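Local coordinates for probable sugar ABC transporter, sugar-binding protein (PDB 2W7Y), which binds the blood group A-trisaccharide and is probably the solute-binding component of an ABC transporter that imports glycans, at residues E38-H47 with V75-L86; F99-V110 with G308-M317. One frame throughout, in Å; residues are numbered along the deposited sequence.

Interaction 1. Residues E38-H47 with V75-L86; sequences EVLEFYHGYH and VEFKPTPVNGDL. With FUC (alpha-L-fucopyranose), chain C; GAL (beta-D-galactopyranose), chain B.
Strands 39-44 and 76-81 form a parallel pair at one edge of a four-stranded sheet, joined by the right-handed crossover through helix 54-69, and the pair Phe42-Pro79 sits at its middle. Seven backbone hydrogen bonds zip the two together, from Glu76 N to Glu38 O through to Val82 N to His44 O (2.7 Å). Pro79 and Pro81 lack an N-H, yet both fit, because in a parallel ladder their nitrogens fall where strand 39-44 asks for no donor.

The side chains of Leu40, Phe42, His44, Phe77, Pro79 and Pro81 share one face. Phe42 and Phe77 lie nearly parallel, planes at 26°, but slid apart, with centroids 5.5 Å from each other, so CZ of Phe77 meets CB and CD2 of Phe42. Leu40 CD2 adjoins the Phe77 ring edge, 3.8 Å from CD1. Helices 54-69 and 319-332 bring Tyr63, Phe66 and Phe328 to this aromatic layer. His44 has CG between its N and carbonyl carbon (chi1 66°), which folds the imidazole back over strand 76-81: Pro81 CA makes a CH-pi contact with one face, 3.9 Å from the centroid, and Pro79 CB lies at the edge.

On the other face Tyr43 lies alongside Thr80, while Val82 CG2 sits at its ring edge. Glu41 there makes a salt bridge to Lys93.

Past the strand, Gly45, without a side chain, leaves room for fucose, whose O4 donates to Gly45 O (2.7 Å). Tyr46 carries fucose C6 over its ring centre, 3.7 Å above the plane, and its OH hydrogen-bonds galactose O1 at 2.6 Å. Such an apolar platform bearing a polar tip is a classic feature of carbohydrate-binding sites, placed here just past the C-terminal end of the first strand of a beta-alpha-beta unit.

Interaction 2. Residues F99-V110 with G308-M317; sequences FPDVIDLAGNAV and GGGITISSKM. With A2G (2-acetamido-2-deoxy-alpha-D-galactopyranose), chain D; GAL (beta-D-galactopyranose), chain B; FUC (alpha-L-fucopyranose), chain C.
The Phe99 ring has Pro100 CD over one face, 3.4 Å above the plane, while Thr312 CG2 approaches obliquely, 3.7 Å from CZ. Thr312 crosses the phenyl group at about a right angle; its methyl, anti to the backbone N (chi1 of OG1 -44°), feeds the apolar side and leaves OG1 to bond Gly310 O and also meet Thr151 OG1. The Gly310 carbonyl is gripped from opposite faces, by Thr312 OG1 and by Leu105 N, each 2.9 Å away. Ile103 and Thr312 exchange two backbone N-H...O bonds as the hydrogen-bonded pair of the antiparallel ladder between strands 102-104 and 311-313, the latter an edge strand. Just past strand 102-104, a type I' turn from Leu105 to Asn108 puts Ala106 and Gly107 at positive phi, which glycine takes easily, and Gly107 N donates to Gly309 O at 2.7 Å. Gly309, with no side chain, brings its CA 3.0 Å from Asn108 O. Asp104 OD2, met from above its carboxylate plane, accepts from Ala106 N in an Asx turn. Galactose O4 donates to Ala106 O (2.9 Å). Selenomethionine Met317 sets SE 3.6 Å from Asp101 CB, and a water joins Asp101 OD2, Phe99 O and Ser314 OG.

Interactions 1 and 2 lie about 11 Å apart, centre to centre, within one four-stranded sheet ordered 76-81, 39-44, 102-104, 311-313. Interaction 1 pairs the first two of these strands and interaction 2 the last two; the joint between them includes backbone bonds of Glu41 and Tyr43 to Val102 and of Tyr43 to Asp104, backed by Phe42 against Val102. Along the chain interaction 1 closes before interaction 2 opens, and strand 311-313 returns only after some two hundred residues, as expected of the interdomain crossings in periplasmic-type binding proteins. The loops following strands 39-44 and 102-104 emerge together, so Gly45 and Tyr46 from interaction 1 and Ala106 from interaction 2 approach the same fucose and galactose.

Interaction 1. Residues E38-H47 with V75-L86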
loop_
_atom_site.group_PDB
_atom_site.type_symbol
_atom_site.label_atom_id
_atom_site.label_comp_id
_atom_site.label_asym_id
_atom_site.label_seq_id
_atom_site.Cartn_x
_atom_site.Cartn_y
_atom_site.Cartn_z
ATOM N N GLU A 38 14.164 0.778 -31.577
ATOM C CA GLU A 38 13.177 1.324 -30.597
ATOM C C GLU A 38 13.489 0.899 -29.165
ATOM O O GLU A 38 13.947 -0.217 -28.924
ATOM C CB GLU A 38 11.755 0.894 -30.961
ATOM C CG GLU A 38 11.131 1.691 -32.090
ATOM C CD GLU A 38 9.651 1.406 -32.248
ATOM O OE1 GLU A 38 9.298 0.281 -32.664
ATOM O OE2 GLU A 38 8.841 2.312 -31.959
ATOM N N VAL A 39 13.226 1.798 -28.222
ATOM C CA VAL A 39 13.498 1.556 -26.804
ATOM C C VAL A 39 12.231 1.739 -25.969
ATOM O O VAL A 39 11.586 2.791 -26.021
ATOM C CB VAL A 39 14.621 2.491 -26.270
ATOM C CG1 VAL A 39 14.842 2.291 -24.773
ATOM C CG2 VAL A 39 15.926 2.271 -27.037
ATOM N N LEU A 40 11.876 0.703 -25.213
ATOM C CA LEU A 40 10.777 0.781 -24.256
ATOM C C LEU A 40 11.333 1.077 -22.860
ATOM O O LEU A 40 11.959 0.213 -22.230
ATOM C CB LEU A 40 9.960 -0.516 -24.255
ATOM C CG LEU A 40 8.711 -0.571 -23.367
ATOM C CD1 LEU A 40 7.546 0.187 -23.993
ATOM C CD2 LEU A 40 8.318 -2.006 -23.094
ATOM N N GLU A 41 11.100 2.304 -22.391
ATOM C CA GLU A 41 11.596 2.764 -21.094
ATOM C C GLU A 41 10.667 2.338 -19.953
ATOM O O GLU A 41 9.478 2.662 -19.954
ATOM C CB GLU A 41 11.812 4.290 -21.103
ATOM C CG GLU A 41 10.539 5.133 -21.267
ATOM C CD GLU A 41 10.795 6.619 -21.524
ATOM O OE1 GLU A 41 9.808 7.397 -21.537
ATOM O OE2 GLU A 41 11.969 7.008 -21.718
ATOM N N PHE A 42 11.214 1.601 -18.988
ATOM C CA PHE A 42 10.431 1.117 -17.854
ATOM C C PHE A 42 10.907 1.723 -16.536
ATOM O O PHE A 42 12.015 1.449 -16.085
ATOM C CB PHE A 42 10.414 -0.424 -17.808
ATOM C CG PHE A 42 9.967 -1.000 -16.483
ATOM C CD1 PHE A 42 8.699 -0.715 -15.965
ATOM C CD2 PHE A 42 10.813 -1.828 -15.755
ATOM C CE1 PHE A 42 8.284 -1.240 -14.736
ATOM C CE2 PHE A 42 10.409 -2.362 -14.529
ATOM C CZ PHE A 42 9.138 -2.069 -14.019
ATOM N N TYR A 43 10.056 2.543 -15.927
ATOM C CA TYR A 43 10.383 3.204 -14.665
ATOM C C TYR A 43 9.870 2.423 -13.453
ATOM O O TYR A 43 8.703 2.029 -13.407
ATOM C CB TYR A 43 9.867 4.653 -14.658
ATOM C CG TYR A 43 10.481 5.503 -15.749
ATOM C CD1 TYR A 43 9.847 5.651 -16.983
ATOM C CD2 TYR A 43 11.713 6.132 -15.558
ATOM C CE1 TYR A 43 10.415 6.410 -17.996
ATOM C CE2 TYR A 43 12.293 6.895 -16.569
ATOM C CZ TYR A 43 11.638 7.030 -17.785
ATOM O OH TYR A 43 12.203 7.788 -18.791
ATOM N N HIS A 44 10.760 2.205 -12.486
ATOM C CA HIS A 44 10.438 1.533 -11.217
ATOM C C HIS A 44 11.190 2.180 -10.045
ATOM O O HIS A 44 12.125 2.951 -10.258
ATOM C CB HIS A 44 10.762 0.040 -11.304
ATOM C CG HIS A 44 12.222 -0.255 -11.450
ATOM N ND1 HIS A 44 12.845 -0.350 -12.677
ATOM C CD2 HIS A 44 13.184 -0.474 -10.522
ATOM C CE1 HIS A 44 14.127 -0.614 -12.498
ATOM N NE2 HIS A 44 14.360 -0.696 -11.200
ATOM N N GLY A 45 10.783 1.865 -8.817
ATOM C CA GLY A 45 11.414 2.435 -7.626
ATOM C C GLY A 45 12.363 1.514 -6.871
ATOM O O GLY A 45 12.697 1.770 -5.714
ATOM N N TYR A 46 12.810 0.445 -7.522
ATOM C CA TYR A 46 13.757 -0.483 -6.911
ATOM C C TYR A 46 15.195 -0.076 -7.245
ATOM O O TYR A 46 15.851 -0.673 -8.099
ATOM C CB TYR A 46 13.450 -1.924 -7.328
ATOM C CG TYR A 46 12.076 -2.401 -6.904
ATOM C CD1 TYR A 46 11.818 -2.774 -5.583
ATOM C CD2 TYR A 46 11.032 -2.474 -7.821
ATOM C CE1 TYR A 46 10.551 -3.207 -5.189
ATOM C CE2 TYR A 46 9.761 -2.911 -7.438
ATOM C CZ TYR A 46 9.528 -3.274 -6.121
ATOM O OH TYR A 46 8.274 -3.700 -5.728
ATOM N N HIS A 47 15.660 0.962 -6.549
ATOM C CA HIS A 47 16.970 1.587 -6.778
ATOM C C HIS A 47 18.006 1.138 -5.751
ATOM O O HIS A 47 19.198 1.386 -5.909
ATOM C CB HIS A 47 16.824 3.108 -6.701
ATOM C CG HIS A 47 16.239 3.592 -5.409
ATOM N ND1 HIS A 47 16.995 3.771 -4.270
ATOM C CD2 HIS A 47 14.971 3.930 -5.075
ATOM C CE1 HIS A 47 16.218 4.199 -3.290
ATOM N NE2 HIS A 47 14.986 4.305 -3.752
ATOM N N VAL A 75 12.589 -4.171 -30.580
ATOM C CA VAL A 75 12.410 -3.190 -29.509
ATOM C C VAL A 75 13.133 -3.679 -28.256
ATOM O O VAL A 75 12.926 -4.813 -27.819
ATOM C CB VAL A 75 10.908 -2.939 -29.188
ATOM C CG1 VAL A 75 10.749 -1.856 -28.118
ATOM C CG2 VAL A 75 10.132 -2.556 -30.446
ATOM N N GLU A 76 13.984 -2.829 -27.686
ATOM C CA GLU A 76 14.728 -3.210 -26.487
ATOM C C GLU A 76 14.102 -2.665 -25.201
ATOM O O GLU A 76 13.597 -1.541 -25.157
ATOM C CB GLU A 76 16.218 -2.848 -26.595
ATOM C CG GLU A 76 16.600 -1.444 -26.141
ATOM C CD GLU A 76 18.094 -1.296 -25.891
ATOM O OE1 GLU A 76 18.893 -1.696 -26.768
ATOM O OE2 GLU A 76 18.469 -0.771 -24.818
ATOM N N PHE A 77 14.139 -3.492 -24.165
ATOM C CA PHE A 77 13.565 -3.170 -22.872
ATOM C C PHE A 77 14.615 -2.481 -22.005
ATOM O O PHE A 77 15.731 -2.987 -21.843
ATOM C CB PHE A 77 13.054 -4.453 -22.208
ATOM C CG PHE A 77 12.300 -4.224 -20.930
ATOM C CD1 PHE A 77 10.999 -3.729 -20.953
ATOM C CD2 PHE A 77 12.884 -4.515 -19.705
ATOM C CE1 PHE A 77 10.298 -3.521 -19.775
ATOM C CE2 PHE A 77 12.183 -4.310 -18.520
ATOM C CZ PHE A 77 10.889 -3.816 -18.563
ATOM N N LYS A 78 14.255 -1.318 -21.466
ATOM C CA LYS A 78 15.171 -0.527 -20.647
ATOM C C LYS A 78 14.581 -0.175 -19.275
ATOM O O LYS A 78 13.801 0.772 -19.156
ATOM C CB LYS A 78 15.625 0.735 -21.397
ATOM C CG LYS A 78 16.650 1.593 -20.650
ATOM C CD LYS A 78 17.988 0.880 -20.510
ATOM C CE LYS A 78 18.936 1.635 -19.596
ATOM N NZ LYS A 78 20.253 0.941 -19.492
ATOM N N PRO A 79 14.950 -0.949 -18.236
ATOM C CA PRO A 79 14.549 -0.612 -16.877
ATOM C C PRO A 79 15.357 0.578 -16.342
ATOM O O PRO A 79 16.590 0.607 -16.454
ATOM C CB PRO A 79 14.859 -1.888 -16.079
ATOM C CG PRO A 79 15.268 -2.931 -17.089
ATOM C CD PRO A 79 15.759 -2.180 -18.280
ATOM N N THR A 80 14.645 1.552 -15.781
ATOM C CA THR A 80 15.250 2.743 -15.213
ATOM C C THR A 80 14.824 2.869 -13.753
ATOM O O THR A 80 13.666 3.188 -13.470
ATOM C CB THR A 80 14.856 4.016 -16.004
ATOM O OG1 THR A 80 15.145 3.827 -17.395
ATOM C CG2 THR A 80 15.622 5.228 -15.498
ATOM N N PRO A 81 15.757 2.589 -12.823
ATOM C CA PRO A 81 15.491 2.711 -11.388
ATOM C C PRO A 81 15.397 4.178 -10.982
ATOM O O PRO A 81 16.318 4.955 -11.252
ATOM C CB PRO A 81 16.721 2.055 -10.737
ATOM C CG PRO A 81 17.444 1.348 -11.847
ATOM C CD PRO A 81 17.131 2.122 -13.082
ATOM N N VAL A 82 14.290 4.546 -10.348
ATOM C CA VAL A 82 14.045 5.929 -9.960
ATOM C C VAL A 82 14.333 6.149 -8.477
ATOM O O VAL A 82 13.734 5.504 -7.613
ATOM C CB VAL A 82 12.593 6.370 -10.296
ATOM C CG1 VAL A 82 12.306 7.755 -9.738
ATOM C CG2 VAL A 82 12.356 6.332 -11.806
ATOM N N ASN A 83 15.265 7.057 -8.197
ATOM C CA ASN A 83 15.560 7.474 -6.833
ATOM C C ASN A 83 14.787 8.753 -6.536
ATOM O O ASN A 83 15.140 9.836 -7.019
ATOM C CB ASN A 83 17.069 7.671 -6.639
ATOM C CG ASN A 83 17.464 7.851 -5.176
ATOM O OD1 ASN A 83 18.519 8.414 -4.879
ATOM N ND2 ASN A 83 16.628 7.366 -4.259
ATOM N N GLY A 84 13.719 8.615 -5.756
ATOM C CA GLY A 84 12.802 9.717 -5.489
ATOM C C GLY A 84 11.369 9.338 -5.804
ATOM O O GLY A 84 11.028 8.156 -5.852
ATOM N N ASP A 85 10.530 10.342 -6.034
ATOM C CA ASP A 85 9.106 10.110 -6.227
ATOM C C ASP A 85 8.787 9.575 -7.619
ATOM O O ASP A 85 9.130 10.197 -8.626
ATOM C CB ASP A 85 8.308 11.388 -5.950
ATOM C CG ASP A 85 6.962 11.107 -5.301
ATOM O OD1 ASP A 85 6.362 10.042 -5.567
ATOM O OD2 ASP A 85 6.506 11.958 -4.510
ATOM N N LEU A 86 8.136 8.413 -7.656
ATOM C CA LEU A 86 7.665 7.801 -8.897
ATOM C C LEU A 86 6.497 8.566 -9.500
ATOM O O LEU A 86 6.312 8.563 -10.719
ATOM C CB LEU A 86 7.245 6.345 -8.668
ATOM C CG LEU A 86 8.324 5.260 -8.633
ATOM C CD1 LEU A 86 7.718 3.946 -8.149
ATOM C CD2 LEU A 86 8.984 5.084 -9.996
HETATM C C1 FUC C . 7.695 1.151 -2.387
HETATM C C2 FUC C . 8.911 1.808 -1.730
HETATM C C3 FUC C . 10.179 1.042 -2.114
HETATM C C4 FUC C . 10.326 1.010 -3.636
HETATM C C5 FUC C . 9.054 0.422 -4.256
HETATM C C6 FUC C . 9.067 0.466 -5.781
HETATM O O2 FUC C . 8.751 1.802 -0.333
HETATM O O3 FUC C . 11.321 1.596 -1.498
HETATM O O4 FUC C . 10.558 2.314 -4.134
HETATM O O5 FUC C . 7.882 1.080 -3.795
HETATM C C1 GAL B . 6.661 -2.208 -2.562
HETATM C C2 GAL B . 6.259 -0.770 -2.229
HETATM C C3 GAL B . 5.126 -0.749 -1.198
HETATM C C4 GAL B . 3.989 -1.705 -1.577
HETATM C C5 GAL B . 4.578 -3.097 -1.850
HETATM C C6 GAL B . 3.538 -4.154 -2.232
HETATM O O1 GAL B . 7.496 -2.195 -3.698
HETATM O O2 GAL B . 7.397 -0.104 -1.723
HETATM O O3 GAL B . 4.649 0.567 -1.037
HETATM O O4 GAL B . 3.316 -1.194 -2.704
HETATM O O5 GAL B . 5.542 -3.007 -2.881
HETATM O O6 GAL B . 4.067 -5.438 -1.958
#

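Interaction 2. Residues F99-V110 with G308-M317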
loop_
_atom_site.group_PDB
_atom_site.type_symbol
_atom_site.label_atom_id
_atom_site.label_comp_id
_atom_site.label_asym_id
_atom_site.label_seq_id
_atom_site.Cartn_x
_atom_site.Cartn_y
_atom_site.Cartn_z
ATOM N N PHE A 99 2.986 10.269 -21.424
ATOM C CA PHE A 99 3.019 9.254 -20.380
ATOM C C PHE A 99 4.319 8.458 -20.504
ATOM O O PHE A 99 4.797 8.237 -21.621
ATOM C CB PHE A 99 1.796 8.330 -20.484
ATOM C CG PHE A 99 1.412 7.678 -19.184
ATOM C CD1 PHE A 99 0.745 8.403 -18.194
ATOM C CD2 PHE A 99 1.718 6.340 -18.943
ATOM C CE1 PHE A 99 0.393 7.807 -16.988
ATOM C CE2 PHE A 99 1.374 5.734 -17.737
ATOM C CZ PHE A 99 0.710 6.468 -16.759
ATOM N N PRO A 100 4.918 8.055 -19.360
ATOM C CA PRO A 100 6.084 7.165 -19.422
ATOM C C PRO A 100 5.711 5.860 -20.111
ATOM O O PRO A 100 4.635 5.314 -19.847
ATOM C CB PRO A 100 6.422 6.916 -17.944
ATOM C CG PRO A 100 5.186 7.287 -17.187
ATOM C CD PRO A 100 4.567 8.399 -17.971
ATOM N N ASP A 101 6.578 5.374 -21.001
ATOM C CA ASP A 101 6.294 4.154 -21.768
ATOM C C ASP A 101 5.692 3.063 -20.879
ATOM O O ASP A 101 4.595 2.570 -21.143
ATOM C CB ASP A 101 7.553 3.640 -22.470
ATOM C CG ASP A 101 8.019 4.549 -23.596
ATOM O OD1 ASP A 101 9.150 4.333 -24.082
ATOM O OD2 ASP A 101 7.270 5.468 -24.006
ATOM N N VAL A 102 6.422 2.700 -19.827
ATOM C CA VAL A 102 5.953 1.753 -18.816
ATOM C C VAL A 102 6.385 2.300 -17.464
ATOM O O VAL A 102 7.528 2.733 -17.307
ATOM C CB VAL A 102 6.562 0.329 -19.010
ATOM C CG1 VAL A 102 6.049 -0.650 -17.938
ATOM C CG2 VAL A 102 6.271 -0.218 -20.403
ATOM N N ILE A 103 5.470 2.310 -16.498
ATOM C CA ILE A 103 5.828 2.648 -15.122
ATOM C C ILE A 103 5.194 1.676 -14.129
ATOM O O ILE A 103 4.019 1.340 -14.256
ATOM C CB ILE A 103 5.515 4.139 -14.764
ATOM C CG1 ILE A 103 6.083 4.504 -13.380
ATOM C CG2 ILE A 103 4.011 4.440 -14.889
ATOM C CD1 ILE A 103 6.315 5.990 -13.156
ATOM N N ASP A 104 5.996 1.202 -13.178
ATOM C CA ASP A 104 5.487 0.466 -12.027
ATOM C C ASP A 104 5.261 1.461 -10.900
ATOM O O ASP A 104 6.207 1.978 -10.302
ATOM C CB ASP A 104 6.443 -0.659 -11.592
ATOM C CG ASP A 104 5.991 -1.353 -10.299
ATOM O OD1 ASP A 104 6.870 -1.847 -9.559
ATOM O OD2 ASP A 104 4.771 -1.397 -10.011
ATOM N N LEU A 105 3.988 1.720 -10.626
ATOM C CA LEU A 105 3.580 2.741 -9.678
ATOM C C LEU A 105 3.757 2.321 -8.222
ATOM O O LEU A 105 3.702 3.164 -7.330
ATOM C CB LEU A 105 2.137 3.166 -9.958
ATOM C CG LEU A 105 1.955 4.027 -11.212
ATOM C CD1 LEU A 105 0.485 4.264 -11.475
ATOM C CD2 LEU A 105 2.701 5.359 -11.062
ATOM N N ALA A 106 3.969 1.025 -7.997
ATOM C CA ALA A 106 4.323 0.482 -6.677
ATOM C C ALA A 106 3.318 0.810 -5.567
ATOM O O ALA A 106 3.709 1.134 -4.443
ATOM C CB ALA A 106 5.730 0.924 -6.275
ATOM N N GLY A 107 2.032 0.719 -5.899
ATOM C CA GLY A 107 0.953 1.023 -4.960
ATOM C C GLY A 107 0.306 2.380 -5.193
ATOM O O GLY A 107 -0.839 2.599 -4.792
ATOM N N ASN A 108 1.048 3.292 -5.827
ATOM C CA ASN A 108 0.551 4.634 -6.126
ATOM C C ASN A 108 -0.577 4.602 -7.144
ATOM O O ASN A 108 -0.586 3.758 -8.032
ATOM C CB ASN A 108 1.678 5.542 -6.626
ATOM C CG ASN A 108 2.705 5.851 -5.550
ATOM O OD1 ASN A 108 3.876 5.480 -5.669
ATOM N ND2 ASN A 108 2.273 6.533 -4.496
ATOM N N ALA A 109 -1.529 5.520 -7.004
ATOM C CA ALA A 109 -2.683 5.576 -7.899
ATOM C C ALA A 109 -2.325 6.222 -9.231
ATOM O O ALA A 109 -1.461 7.106 -9.292
ATOM C CB ALA A 109 -3.838 6.320 -7.240
ATOM N N VAL A 110 -2.991 5.768 -10.290
ATOM C CA VAL A 110 -2.878 6.382 -11.615
ATOM C C VAL A 110 -3.440 7.800 -11.571
ATOM O O VAL A 110 -4.419 8.073 -10.863
ATOM C CB VAL A 110 -3.602 5.541 -12.714
ATOM C CG1 VAL A 110 -3.517 6.214 -14.079
ATOM C CG2 VAL A 110 -3.004 4.145 -12.801
ATOM N N GLY A 308 -3.643 -1.656 -5.365
ATOM C CA GLY A 308 -2.673 -0.590 -5.590
ATOM C C GLY A 308 -2.477 -0.370 -7.083
ATOM O O GLY A 308 -2.942 -1.163 -7.902
ATOM N N GLY A 309 -1.806 0.720 -7.439
ATOM C CA GLY A 309 -1.347 0.919 -8.809
ATOM C C GLY A 309 -0.078 0.115 -9.020
ATOM O O GLY A 309 0.685 -0.126 -8.076
ATOM N N GLY A 310 0.149 -0.315 -10.253
ATOM C CA GLY A 310 1.335 -1.088 -10.568
ATOM C C GLY A 310 1.838 -0.790 -11.956
ATOM O O GLY A 310 2.109 0.363 -12.288
ATOM N N ILE A 311 1.957 -1.841 -12.760
ATOM C CA ILE A 311 2.390 -1.728 -14.149
ATOM C C ILE A 311 1.349 -0.962 -14.961
ATOM O O ILE A 311 0.194 -1.378 -15.067
ATOM C CB ILE A 311 2.714 -3.121 -14.749
ATOM C CG1 ILE A 311 3.996 -3.665 -14.112
ATOM C CG2 ILE A 311 2.867 -3.059 -16.266
ATOM C CD1 ILE A 311 4.140 -5.165 -14.179
ATOM N N THR A 312 1.781 0.173 -15.504
ATOM C CA THR A 312 0.912 1.121 -16.192
ATOM C C THR A 312 1.592 1.532 -17.500
ATOM O O THR A 312 2.766 1.902 -17.504
ATOM C CB THR A 312 0.660 2.366 -15.316
ATOM O OG1 THR A 312 0.396 1.963 -13.967
ATOM C CG2 THR A 312 -0.514 3.151 -15.827
ATOM N N ILE A 313 0.864 1.452 -18.609
ATOM C CA ILE A 313 1.485 1.621 -19.928
ATOM C C ILE A 313 0.879 2.725 -20.798
ATOM O O ILE A 313 -0.340 2.908 -20.840
ATOM C CB ILE A 313 1.633 0.252 -20.689
ATOM C CG1 ILE A 313 1.205 0.370 -22.154
ATOM C CG2 ILE A 313 0.843 -0.846 -19.984
ATOM C CD1 ILE A 313 1.524 -0.833 -23.004
ATOM N N SER A 314 1.758 3.453 -21.480
ATOM C CA SER A 314 1.380 4.546 -22.366
ATOM C C SER A 314 0.507 4.102 -23.541
ATOM O O SER A 314 0.691 3.017 -24.087
ATOM C CB SER A 314 2.636 5.252 -22.882
ATOM O OG SER A 314 2.313 6.287 -23.793
ATOM N N SER A 315 -0.440 4.964 -23.910
ATOM C CA SER A 315 -1.325 4.761 -25.056
ATOM C C SER A 315 -0.691 5.231 -26.361
ATOM O O SER A 315 -1.162 4.883 -27.446
ATOM C CB SER A 315 -2.630 5.528 -24.854
ATOM O OG SER A 315 -3.616 4.706 -24.264
ATOM N N LYS A 316 0.376 6.017 -26.244
ATOM C CA LYS A 316 0.938 6.743 -27.375
ATOM C C LYS A 316 2.243 6.143 -27.892
ATOM O O LYS A 316 3.259 6.830 -28.012
ATOM C CB LYS A 316 1.109 8.221 -27.012
ATOM C CG LYS A 316 -0.207 8.916 -26.728
ATOM C CD LYS A 316 -0.045 10.418 -26.646
ATOM C CE LYS A 316 -1.396 11.106 -26.711
ATOM N NZ LYS A 316 -2.240 10.757 -25.545
HETATM N N MSE A 317 2.199 4.856 -28.215
HETATM C CA MSE A 317 3.385 4.138 -28.671
HETATM C C MSE A 317 3.102 3.338 -29.935
HETATM O O MSE A 317 1.947 3.021 -30.234
HETATM C CB MSE A 317 3.898 3.200 -27.575
HETATM C CG MSE A 317 4.237 3.890 -26.258
HETATM SE SE MSE A 317 5.135 2.694 -25.019
HETATM C CE MSE A 317 3.790 1.291 -24.871
HETATM O O5 A2G D . 4.862 0.746 1.333
HETATM C C1 A2G D . 4.153 1.050 0.102
HETATM C C2 A2G D . 3.763 2.519 0.140
HETATM N N2 A2G D . 3.076 2.918 -1.088
HETATM C C3 A2G D . 5.026 3.381 0.269
HETATM O O3 A2G D . 4.686 4.768 0.211
HETATM C C4 A2G D . 5.779 3.038 1.556
HETATM O O4 A2G D . 4.983 3.374 2.700
HETATM C C5 A2G D . 6.089 1.536 1.559
HETATM C C6 A2G D . 6.768 1.096 2.854
HETATM O O6 A2G D . 6.912 -0.325 2.830
HETATM C C7 A2G D . 1.891 3.519 -1.069
HETATM O O7 A2G D . 1.249 3.769 -0.049
HETATM C C8 A2G D . 1.351 3.879 -2.450
HETATM C C1 GAL B . 6.661 -2.208 -2.562
HETATM C C2 GAL B . 6.259 -0.770 -2.229
HETATM C C3 GAL B . 5.126 -0.749 -1.198
HETATM C C4 GAL B . 3.989 -1.705 -1.577
HETATM C C5 GAL B . 4.578 -3.097 -1.850
HETATM C C6 GAL B . 3.538 -4.154 -2.232
HETATM O O1 GAL B . 7.496 -2.195 -3.698
HETATM O O2 GAL B . 7.397 -0.104 -1.723
HETATM O O3 GAL B . 4.649 0.567 -1.037
HETATM O O4 GAL B . 3.316 -1.194 -2.704
HETATM O O5 GAL B . 5.542 -3.007 -2.881
HETATM O O6 GAL B . 4.067 -5.438 -1.958
HETATM C C1 FUC C . 7.695 1.151 -2.387
HETATM C C2 FUC C . 8.911 1.808 -1.730
HETATM C C3 FUC C . 10.179 1.042 -2.114
HETATM C C4 FUC C . 10.326 1.010 -3.636
HETATM C C5 FUC C . 9.054 0.422 -4.256
HETATM C C6 FUC C . 9.067 0.466 -5.781
HETATM O O2 FUC C . 8.751 1.802 -0.333
HETATM O O3 FUC C . 11.321 1.596 -1.498
HETATM O O4 FUC C . 10.558 2.314 -4.134
HETATM O O5 FUC C . 7.882 1.080 -3.795
HETATM O O HOH W 1 5.093 6.950 -23.954
#